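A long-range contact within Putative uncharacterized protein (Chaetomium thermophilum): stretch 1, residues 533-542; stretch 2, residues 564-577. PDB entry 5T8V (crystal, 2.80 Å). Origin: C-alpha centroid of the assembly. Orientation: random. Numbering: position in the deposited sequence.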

ATOM      1  N   MET A 533     -22.039 -35.892  -5.112  1.00 22.77           N
ATOM      2  CA  MET A 533     -23.212 -35.811  -5.975  1.00 22.19           C
ATOM      3  C   MET A 533     -24.466 -35.469  -5.178  1.00 21.38           C
ATOM      4  O   MET A 533     -25.213 -34.559  -5.548  1.00 20.80           O
ATOM      5  CB  MET A 533     -23.395 -37.124  -6.735  1.00 23.98           C
ATOM      6  CG  MET A 533     -22.717 -37.128  -8.089  1.00 25.35           C
ATOM      7  SD  MET A 533     -23.191 -38.537  -9.095  1.00 28.75           S
ATOM      8  CE  MET A 533     -22.083 -39.792  -8.463  1.00 30.13           C
ATOM      9  N   THR A 534     -24.724 -36.187  -4.083  1.00 21.72           N
ATOM     10  CA  THR A 534     -25.913 -35.882  -3.290  1.00 22.01           C
ATOM     11  C   THR A 534     -25.863 -34.452  -2.758  1.00 19.35           C
ATOM     12  O   THR A 534     -26.868 -33.728  -2.797  1.00 19.98           O
ATOM     13  CB  THR A 534     -26.060 -36.879  -2.139  1.00 22.96           C
ATOM     14  OG1 THR A 534     -24.879 -36.868  -1.327  1.00 24.15           O
ATOM     15  CG2 THR A 534     -26.293 -38.281  -2.671  1.00 24.27           C
ATOM     16  N   PHE A 535     -24.697 -34.028  -2.269  1.00 12.68           N
ATOM     17  CA  PHE A 535     -24.522 -32.655  -1.805  1.00 11.89           C
ATOM     18  C   PHE A 535     -24.919 -31.657  -2.886  1.00 11.38           C
ATOM     19  O   PHE A 535     -25.738 -30.757  -2.656  1.00 11.05           O
ATOM     20  CB  PHE A 535     -23.064 -32.456  -1.384  1.00 11.94           C
ATOM     21  CG  PHE A 535     -22.798 -31.172  -0.651  1.00 11.48           C
ATOM     22  CD1 PHE A 535     -22.526 -30.007  -1.343  1.00 11.08           C
ATOM     23  CD2 PHE A 535     -22.782 -31.140   0.732  1.00 11.68           C
ATOM     24  CE1 PHE A 535     -22.262 -28.832  -0.669  1.00 10.96           C
ATOM     25  CE2 PHE A 535     -22.521 -29.969   1.410  1.00 11.53           C
ATOM     26  CZ  PHE A 535     -22.260 -28.814   0.709  1.00 11.22           C
ATOM     27  N   ILE A 536     -24.355 -31.809  -4.087  1.00 11.51           N
ATOM     28  CA  ILE A 536     -24.670 -30.882  -5.171  1.00 11.18           C
ATOM     29  C   ILE A 536     -26.153 -30.937  -5.513  1.00 11.22           C
ATOM     30  O   ILE A 536     -26.770 -29.911  -5.816  1.00 10.95           O
ATOM     31  CB  ILE A 536     -23.784 -31.177  -6.394  1.00 11.52           C
ATOM     32  CG1 ILE A 536     -22.382 -30.613  -6.157  1.00 11.40           C
ATOM     33  CG2 ILE A 536     -24.381 -30.580  -7.670  1.00 11.44           C
ATOM     34  CD1 ILE A 536     -21.348 -31.077  -7.149  1.00 11.95           C
ATOM     35  N   ILE A 537     -26.750 -32.129  -5.477  1.00 14.36           N
ATOM     36  CA  ILE A 537     -28.178 -32.250  -5.761  1.00 15.35           C
ATOM     37  C   ILE A 537     -28.987 -31.411  -4.779  1.00 14.62           C
ATOM     38  O   ILE A 537     -29.926 -30.700  -5.167  1.00 13.89           O
ATOM     39  CB  ILE A 537     -28.601 -33.732  -5.729  1.00 17.60           C
ATOM     40  CG1 ILE A 537     -27.959 -34.493  -6.888  1.00 19.76           C
ATOM     41  CG2 ILE A 537     -30.121 -33.868  -5.816  1.00 18.38           C
ATOM     42  CD1 ILE A 537     -28.048 -36.004  -6.757  1.00 22.00           C
ATOM     43  N   SER A 538     -28.641 -31.479  -3.492  1.00 16.52           N
ATOM     44  CA  SER A 538     -29.362 -30.679  -2.508  1.00 17.96           C
ATOM     45  C   SER A 538     -29.139 -29.188  -2.743  1.00 17.89           C
ATOM     46  O   SER A 538     -30.076 -28.390  -2.621  1.00 17.00           O
ATOM     47  CB  SER A 538     -28.943 -31.078  -1.092  1.00 19.19           C
ATOM     48  OG  SER A 538     -27.539 -31.018  -0.933  1.00 20.62           O
ATOM     49  N   GLU A 539     -27.911 -28.791  -3.092  1.00 26.59           N
ATOM     50  CA  GLU A 539     -27.672 -27.394  -3.447  1.00 27.83           C
ATOM     51  C   GLU A 539     -28.568 -26.960  -4.600  1.00 27.22           C
ATOM     52  O   GLU A 539     -29.125 -25.854  -4.588  1.00 27.38           O
ATOM     53  CB  GLU A 539     -26.203 -27.187  -3.813  1.00 29.89           C
ATOM     54  CG  GLU A 539     -25.265 -27.137  -2.625  1.00 32.86           C
ATOM     55  CD  GLU A 539     -23.855 -26.748  -3.022  1.00 36.95           C
ATOM     56  OE1 GLU A 539     -23.531 -26.812  -4.232  1.00 37.15           O
ATOM     57  OE2 GLU A 539     -23.070 -26.369  -2.126  1.00 39.08           O
ATOM     58  N   TRP A 540     -28.712 -27.818  -5.609  1.00 15.33           N
ATOM     59  CA  TRP A 540     -29.566 -27.514  -6.751  1.00 15.72           C
ATOM     60  C   TRP A 540     -31.009 -27.307  -6.308  1.00 11.82           C
ATOM     61  O   TRP A 540     -31.643 -26.305  -6.661  1.00 13.48           O
ATOM     62  CB  TRP A 540     -29.465 -28.647  -7.773  1.00 15.90           C
ATOM     63  CG  TRP A 540     -30.093 -28.365  -9.104  1.00 17.06           C
ATOM     64  CD1 TRP A 540     -30.693 -27.209  -9.506  1.00 17.02           C
ATOM     65  CD2 TRP A 540     -30.182 -29.270 -10.211  1.00 13.63           C
ATOM     66  NE1 TRP A 540     -31.150 -27.337 -10.797  1.00 17.29           N
ATOM     67  CE2 TRP A 540     -30.848 -28.594 -11.251  1.00 15.72           C
ATOM     68  CE3 TRP A 540     -29.763 -30.586 -10.422  1.00 13.87           C
ATOM     69  CZ2 TRP A 540     -31.103 -29.190 -12.483  1.00 18.22           C
ATOM     70  CZ3 TRP A 540     -30.019 -31.175 -11.645  1.00 17.76           C
ATOM     71  CH2 TRP A 540     -30.681 -30.478 -12.659  1.00 18.67           C
ATOM     72  N   GLY A 541     -31.546 -28.248  -5.530  1.00 21.59           N
ATOM     73  CA  GLY A 541     -32.907 -28.088  -5.039  1.00 23.19           C
ATOM     74  C   GLY A 541     -33.100 -26.788  -4.281  1.00 22.91           C
ATOM     75  O   GLY A 541     -34.056 -26.041  -4.522  1.00 23.56           O
ATOM     76  N   SER A 542     -32.185 -26.495  -3.355  1.00 23.44           N
ATOM     77  CA  SER A 542     -32.302 -25.274  -2.569  1.00 24.21           C
ATOM     78  C   SER A 542     -32.277 -24.040  -3.456  1.00 24.55           C
ATOM     79  O   SER A 542     -33.028 -23.086  -3.223  1.00 26.78           O
ATOM     80  CB  SER A 542     -31.185 -25.204  -1.538  1.00 25.63           C
ATOM     81  OG  SER A 542     -31.267 -24.004  -0.790  1.00 29.03           O
ATOM     82  N   ARG A 564     -41.753 -28.287 -12.263  1.00 34.87           N
ATOM     83  CA  ARG A 564     -41.181 -29.528 -12.776  1.00 36.44           C
ATOM     84  C   ARG A 564     -39.817 -29.789 -12.151  1.00 34.71           C
ATOM     85  O   ARG A 564     -39.532 -30.902 -11.692  1.00 33.91           O
ATOM     86  CB  ARG A 564     -41.070 -29.467 -14.298  1.00 38.54           C
ATOM     87  CG  ARG A 564     -42.394 -29.239 -15.006  1.00 42.17           C
ATOM     88  CD  ARG A 564     -42.183 -28.935 -16.480  1.00 45.28           C
ATOM     89  NE  ARG A 564     -43.332 -28.248 -17.063  1.00 48.87           N
ATOM     90  CZ  ARG A 564     -43.313 -27.619 -18.232  1.00 52.45           C
ATOM     91  NH1 ARG A 564     -42.202 -27.581 -18.956  1.00 51.82           N
ATOM     92  NH2 ARG A 564     -44.409 -27.021 -18.679  1.00 57.28           N
ATOM     93  N   LEU A 565     -38.957 -28.767 -12.121  1.00 36.02           N
ATOM     94  CA  LEU A 565     -37.661 -28.913 -11.467  1.00 31.11           C
ATOM     95  C   LEU A 565     -37.828 -29.291 -10.001  1.00 28.93           C
ATOM     96  O   LEU A 565     -37.031 -30.064  -9.457  1.00 26.74           O
ATOM     97  CB  LEU A 565     -36.859 -27.618 -11.592  1.00 27.62           C
ATOM     98  CG  LEU A 565     -36.289 -27.299 -12.974  1.00 28.60           C
ATOM     99  CD1 LEU A 565     -35.814 -25.854 -13.033  1.00 26.35           C
ATOM    100  CD2 LEU A 565     -35.150 -28.246 -13.313  1.00 28.07           C
ATOM    101  N   ALA A 566     -38.857 -28.756  -9.343  1.00 30.28           N
ATOM    102  CA  ALA A 566     -39.087 -29.083  -7.941  1.00 30.22           C
ATOM    103  C   ALA A 566     -39.390 -30.566  -7.773  1.00 32.15           C
ATOM    104  O   ALA A 566     -38.761 -31.256  -6.958  1.00 31.89           O
ATOM    105  CB  ALA A 566     -40.226 -28.227  -7.387  1.00 31.40           C
ATOM    106  N   TYR A 567     -40.350 -31.081  -8.545  1.00 25.07           N
ATOM    107  CA  TYR A 567     -40.658 -32.506  -8.486  1.00 25.44           C
ATOM    108  C   TYR A 567     -39.419 -33.342  -8.786  1.00 23.54           C
ATOM    109  O   TYR A 567     -39.048 -34.232  -8.009  1.00 22.83           O
ATOM    110  CB  TYR A 567     -41.783 -32.840  -9.467  1.00 29.06           C
ATOM    111  CG  TYR A 567     -42.039 -34.324  -9.616  1.00 30.29           C
ATOM    112  CD1 TYR A 567     -42.863 -34.999  -8.726  1.00 31.18           C
ATOM    113  CD2 TYR A 567     -41.453 -35.051 -10.646  1.00 30.89           C
ATOM    114  CE1 TYR A 567     -43.099 -36.357  -8.857  1.00 33.27           C
ATOM    115  CE2 TYR A 567     -41.681 -36.407 -10.785  1.00 32.93           C
ATOM    116  CZ  TYR A 567     -42.504 -37.057  -9.888  1.00 34.69           C
ATOM    117  OH  TYR A 567     -42.735 -38.408 -10.023  1.00 36.53           O
ATOM    118  N   ARG A 568     -38.762 -33.062  -9.915  1.00 27.26           N
ATOM    119  CA  ARG A 568     -37.589 -33.831 -10.314  1.00 26.64           C
ATOM    120  C   ARG A 568     -36.552 -33.873  -9.202  1.00 22.74           C
ATOM    121  O   ARG A 568     -36.113 -34.952  -8.789  1.00 21.91           O
ATOM    122  CB  ARG A 568     -36.985 -33.236 -11.586  1.00 27.65           C
ATOM    123  CG  ARG A 568     -37.884 -33.355 -12.801  1.00 32.94           C
ATOM    124  CD  ARG A 568     -37.381 -32.510 -13.955  1.00 35.35           C
ATOM    125  NE  ARG A 568     -38.337 -32.482 -15.060  1.00 41.17           N
ATOM    126  CZ  ARG A 568     -38.239 -31.689 -16.121  1.00 42.85           C
ATOM    127  NH1 ARG A 568     -37.224 -30.843 -16.236  1.00 40.93           N
ATOM    128  NH2 ARG A 568     -39.163 -31.741 -17.070  1.00 45.67           N
ATOM    129  N   LEU A 569     -36.145 -32.704  -8.703  1.00 23.73           N
ATOM    130  CA  LEU A 569     -35.106 -32.665  -7.678  1.00 20.82           C
ATOM    131  C   LEU A 569     -35.549 -33.354  -6.395  1.00 21.70           C
ATOM    132  O   LEU A 569     -34.717 -33.938  -5.691  1.00 18.99           O
ATOM    133  CB  LEU A 569     -34.699 -31.220  -7.391  1.00 16.88           C
ATOM    134  CG  LEU A 569     -33.499 -30.715  -8.199  1.00 15.66           C
ATOM    135  CD1 LEU A 569     -32.221 -31.434  -7.789  1.00 14.26           C
ATOM    136  CD2 LEU A 569     -33.744 -30.858  -9.697  1.00 18.21           C
ATOM    137  N   ARG A 570     -36.841 -33.298  -6.068  1.00 25.06           N
ATOM    138  CA  ARG A 570     -37.329 -34.041  -4.911  1.00 24.67           C
ATOM    139  C   ARG A 570     -37.112 -35.539  -5.108  1.00 26.18           C
ATOM    140  O   ARG A 570     -36.535 -36.219  -4.246  1.00 24.78           O
ATOM    141  CB  ARG A 570     -38.807 -33.724  -4.681  1.00 27.77           C
ATOM    142  CG  ARG A 570     -39.335 -34.132  -3.311  1.00 28.15           C
ATOM    143  CD  ARG A 570     -40.395 -35.215  -3.426  1.00 31.97           C
ATOM    144  NE  ARG A 570     -41.547 -34.777  -4.208  1.00 36.39           N
ATOM    145  CZ  ARG A 570     -42.529 -35.578  -4.611  1.00 40.77           C
ATOM    146  NH1 ARG A 570     -42.506 -36.871  -4.315  1.00 42.50           N
ATOM    147  NH2 ARG A 570     -43.537 -35.085  -5.317  1.00 42.83           N
ATOM    148  N   GLU A 571     -37.554 -36.069  -6.254  1.00 34.10           N
ATOM    149  CA  GLU A 571     -37.323 -37.479  -6.554  1.00 36.03           C
ATOM    150  C   GLU A 571     -35.838 -37.816  -6.541  1.00 33.92           C
ATOM    151  O   GLU A 571     -35.454 -38.922  -6.144  1.00 33.67           O
ATOM    152  CB  GLU A 571     -37.926 -37.833  -7.914  1.00 39.69           C
ATOM    153  CG  GLU A 571     -39.436 -37.656  -8.009  1.00 44.04           C
ATOM    154  CD  GLU A 571     -40.208 -38.733  -7.265  1.00 46.94           C
ATOM    155  OE1 GLU A 571     -39.686 -39.264  -6.262  1.00 45.11           O
ATOM    156  OE2 GLU A 571     -41.338 -39.056  -7.691  1.00 51.66           O
ATOM    157  N   MET A 572     -34.991 -36.880  -6.969  1.00 37.53           N
ATOM    158  CA  MET A 572     -33.554 -37.129  -6.999  1.00 34.58           C
ATOM    159  C   MET A 572     -32.978 -37.208  -5.593  1.00 32.70           C
ATOM    160  O   MET A 572     -32.133 -38.066  -5.308  1.00 33.60           O
ATOM    161  CB  MET A 572     -32.855 -36.033  -7.799  1.00 32.72           C
ATOM    162  CG  MET A 572     -32.377 -36.471  -9.166  1.00 33.56           C
ATOM    163  SD  MET A 572     -31.917 -35.064 -10.193  1.00 32.92           S
ATOM    164  CE  MET A 572     -33.530 -34.482 -10.663  1.00 36.18           C
ATOM    165  N   ILE A 573     -33.411 -36.317  -4.701  1.00 19.47           N
ATOM    166  CA  ILE A 573     -32.920 -36.350  -3.329  1.00 17.39           C
ATOM    167  C   ILE A 573     -33.381 -37.623  -2.636  1.00 20.72           C
ATOM    168  O   ILE A 573     -32.629 -38.234  -1.869  1.00 21.66           O
ATOM    169  CB  ILE A 573     -33.373 -35.089  -2.571  1.00 14.97           C
ATOM    170  CG1 ILE A 573     -32.680 -33.856  -3.155  1.00 13.97           C
ATOM    171  CG2 ILE A 573     -33.069 -35.213  -1.074  1.00 14.97           C
ATOM    172  CD1 ILE A 573     -33.180 -32.536  -2.602  1.00 13.49           C
ATOM    173  N   LEU A 574     -34.621 -38.048  -2.894  1.00 28.39           N
ATOM    174  CA  LEU A 574     -35.110 -39.266  -2.253  1.00 30.64           C
ATOM    175  C   LEU A 574     -34.416 -40.509  -2.795  1.00 33.75           C
ATOM    176  O   LEU A 574     -34.288 -41.506  -2.077  1.00 34.97           O
ATOM    177  CB  LEU A 574     -36.624 -39.381  -2.428  1.00 32.95           C
ATOM    178  CG  LEU A 574     -37.459 -38.342  -1.675  1.00 32.87           C
ATOM    179  CD1 LEU A 574     -38.918 -38.440  -2.082  1.00 35.84           C
ATOM    180  CD2 LEU A 574     -37.318 -38.511  -0.168  1.00 31.57           C
ATOM    181  N   ASP A 575     -33.958 -40.469  -4.044  1.00 42.80           N
ATOM    182  CA  ASP A 575     -33.318 -41.625  -4.668  1.00 47.52           C
ATOM    183  C   ASP A 575     -32.279 -41.103  -5.650  1.00 48.37           C
ATOM    184  O   ASP A 575     -32.638 -40.524  -6.678  1.00 49.04           O
ATOM    185  CB  ASP A 575     -34.348 -42.507  -5.369  1.00 51.70           C
ATOM    186  CG  ASP A 575     -33.712 -43.576  -6.232  1.00 55.07           C
ATOM    187  OD1 ASP A 575     -32.586 -44.014  -5.911  1.00 55.50           O
ATOM    188  OD2 ASP A 575     -34.341 -43.979  -7.234  1.00 56.86           O
ATOM    189  N   ARG A 576     -30.997 -41.309  -5.336  1.00 66.52           N
ATOM    190  CA  ARG A 576     -29.937 -40.710  -6.140  1.00 67.86           C
ATOM    191  C   ARG A 576     -29.877 -41.306  -7.542  1.00 68.48           C
ATOM    192  O   ARG A 576     -29.525 -40.603  -8.496  1.00 67.63           O
ATOM    193  CB  ARG A 576     -28.590 -40.867  -5.435  1.00 69.21           C
ATOM    194  CG  ARG A 576     -28.155 -42.307  -5.217  1.00 73.16           C
ATOM    195  CD  ARG A 576     -26.870 -42.376  -4.403  1.00 74.44           C
ATOM    196  NE  ARG A 576     -26.314 -43.728  -4.365  1.00 77.59           N
ATOM    197  CZ  ARG A 576     -26.681 -44.673  -3.505  1.00 79.86           C
ATOM    198  NH1 ARG A 576     -26.111 -45.870  -3.555  1.00 81.50           N
ATOM    199  NH2 ARG A 576     -27.618 -44.432  -2.596  1.00 79.37           N
ATOM    200  N   LYS A 577     -30.217 -42.587  -7.690  1.00 61.13           N
ATOM    201  CA  LYS A 577     -30.215 -43.230  -9.000  1.00 62.47           C
ATOM    202  C   LYS A 577     -31.366 -42.778  -9.889  1.00 60.53           C
ATOM    203  O   LYS A 577     -31.466 -43.254 -11.026  1.00 62.17           O
ATOM    204  CB  LYS A 577     -30.271 -44.751  -8.836  1.00 66.75           C
ATOM    205  CG  LYS A 577     -29.051 -45.358  -8.164  1.00 68.75           C
ATOM    206  CD  LYS A 577     -29.218 -46.858  -7.988  1.00 73.42           C
ATOM    207  CE  LYS A 577     -27.987 -47.493  -7.360  1.00 74.78           C
ATOM    208  NZ  LYS A 577     -28.152 -48.964  -7.176  1.00 78.88           N
TER

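Two helices of one chain pack side by side here, running nearly antiparallel. Their N-to-C directions differ by 154°, and their axes come within 9.7 Å of each other. No hydrogen bond crosses between the stretches. The contact is apolar, and it buries 427 Å² counted over both sides. The backbone hydrogen bonds stay within each helix, for example from Ile537 N to Met533 O (2.9 Å) and from Ile573 N to Leu569 O (2.9 Å).

Ile537 has the largest area covered by the opposing stretch, 81 Å². Its CA-to-CB bond points toward the second helix. Its CG2 methyl meets three residues there. Ile537 CG2 lies 3.7 Å from Ile573 CG1, 3.8 Å from Leu569 CD1 and 4.0 Å from Met572 CB. One branched side chain thus reaches both Leu569 and Ile573, which lie one helical turn apart. Isoleucine suits this place because its branch at CB sets a methyl close to the backbone, where the neighbouring helix can pack against it.

Leu569 is next, with 76 Å² covered. Its CA-to-CB bond too points toward the first helix. Its chi1 of -93° lies between wells, while chi2 is m. Leu569 CD1 sits 3.6 Å from the carbonyl oxygen Ile537 O and 4.0 Å from Gly541 N. It therefore packs against the backbone of the first helix as well as its side chains. Ile537 O already accepts a hydrogen bond from Gly541 N (3.0 Å), so its polarity is met inside its own helix.

Trp540, with 65 Å² covered, is the third main element. With chi1 t, its indole ring lies against Leu569. Leu569 CD2 is 3.9 Å from the centroid of the Trp540 six-membered ring and only 8° off the ring normal, a CH-pi contact over the face. Leu569 CD1 also approaches Trp540 CE3 at 3.7 Å. Farther along the ring, Trp540 CZ2 is 4.2 Å from Leu565 CD2, which approaches obliquely. The broad, flat indole can thus span two leucines one turn apart. Its NE1 is hydrogen-bonded elsewhere in the structure, so burial of the ring leaves no polar atom unpaired.

Gly541 marks the closest backbone register, with Gly541 CA 5.7 Å from Leu569 CA. The lack of a side chain suits this spot. An ideal CB on Gly541 would point toward the second helix, 3.6 Å from Ile573 CD1 and 4.0 Å from Leu569 CB. The CA-to-CB bond of Ile573 points sideways, but the end of its side chain comes nearer the first helix. Ile573 CD1 reaches Ser538 CA at 4.2 Å. Ser538 turns its hydroxyl back to its own helix, where Ser538 OG donates to Phe535 O (2.5 Å).

The contact thins beyond the end of the second helix. There Thr534 CG2 lies 4.4 Å from Arg576 CB. The CA-to-CB bond of Arg576 points toward the first helix, but its end leads away. It is exposed and poorly ordered, so this contact is the less certain part of the packing.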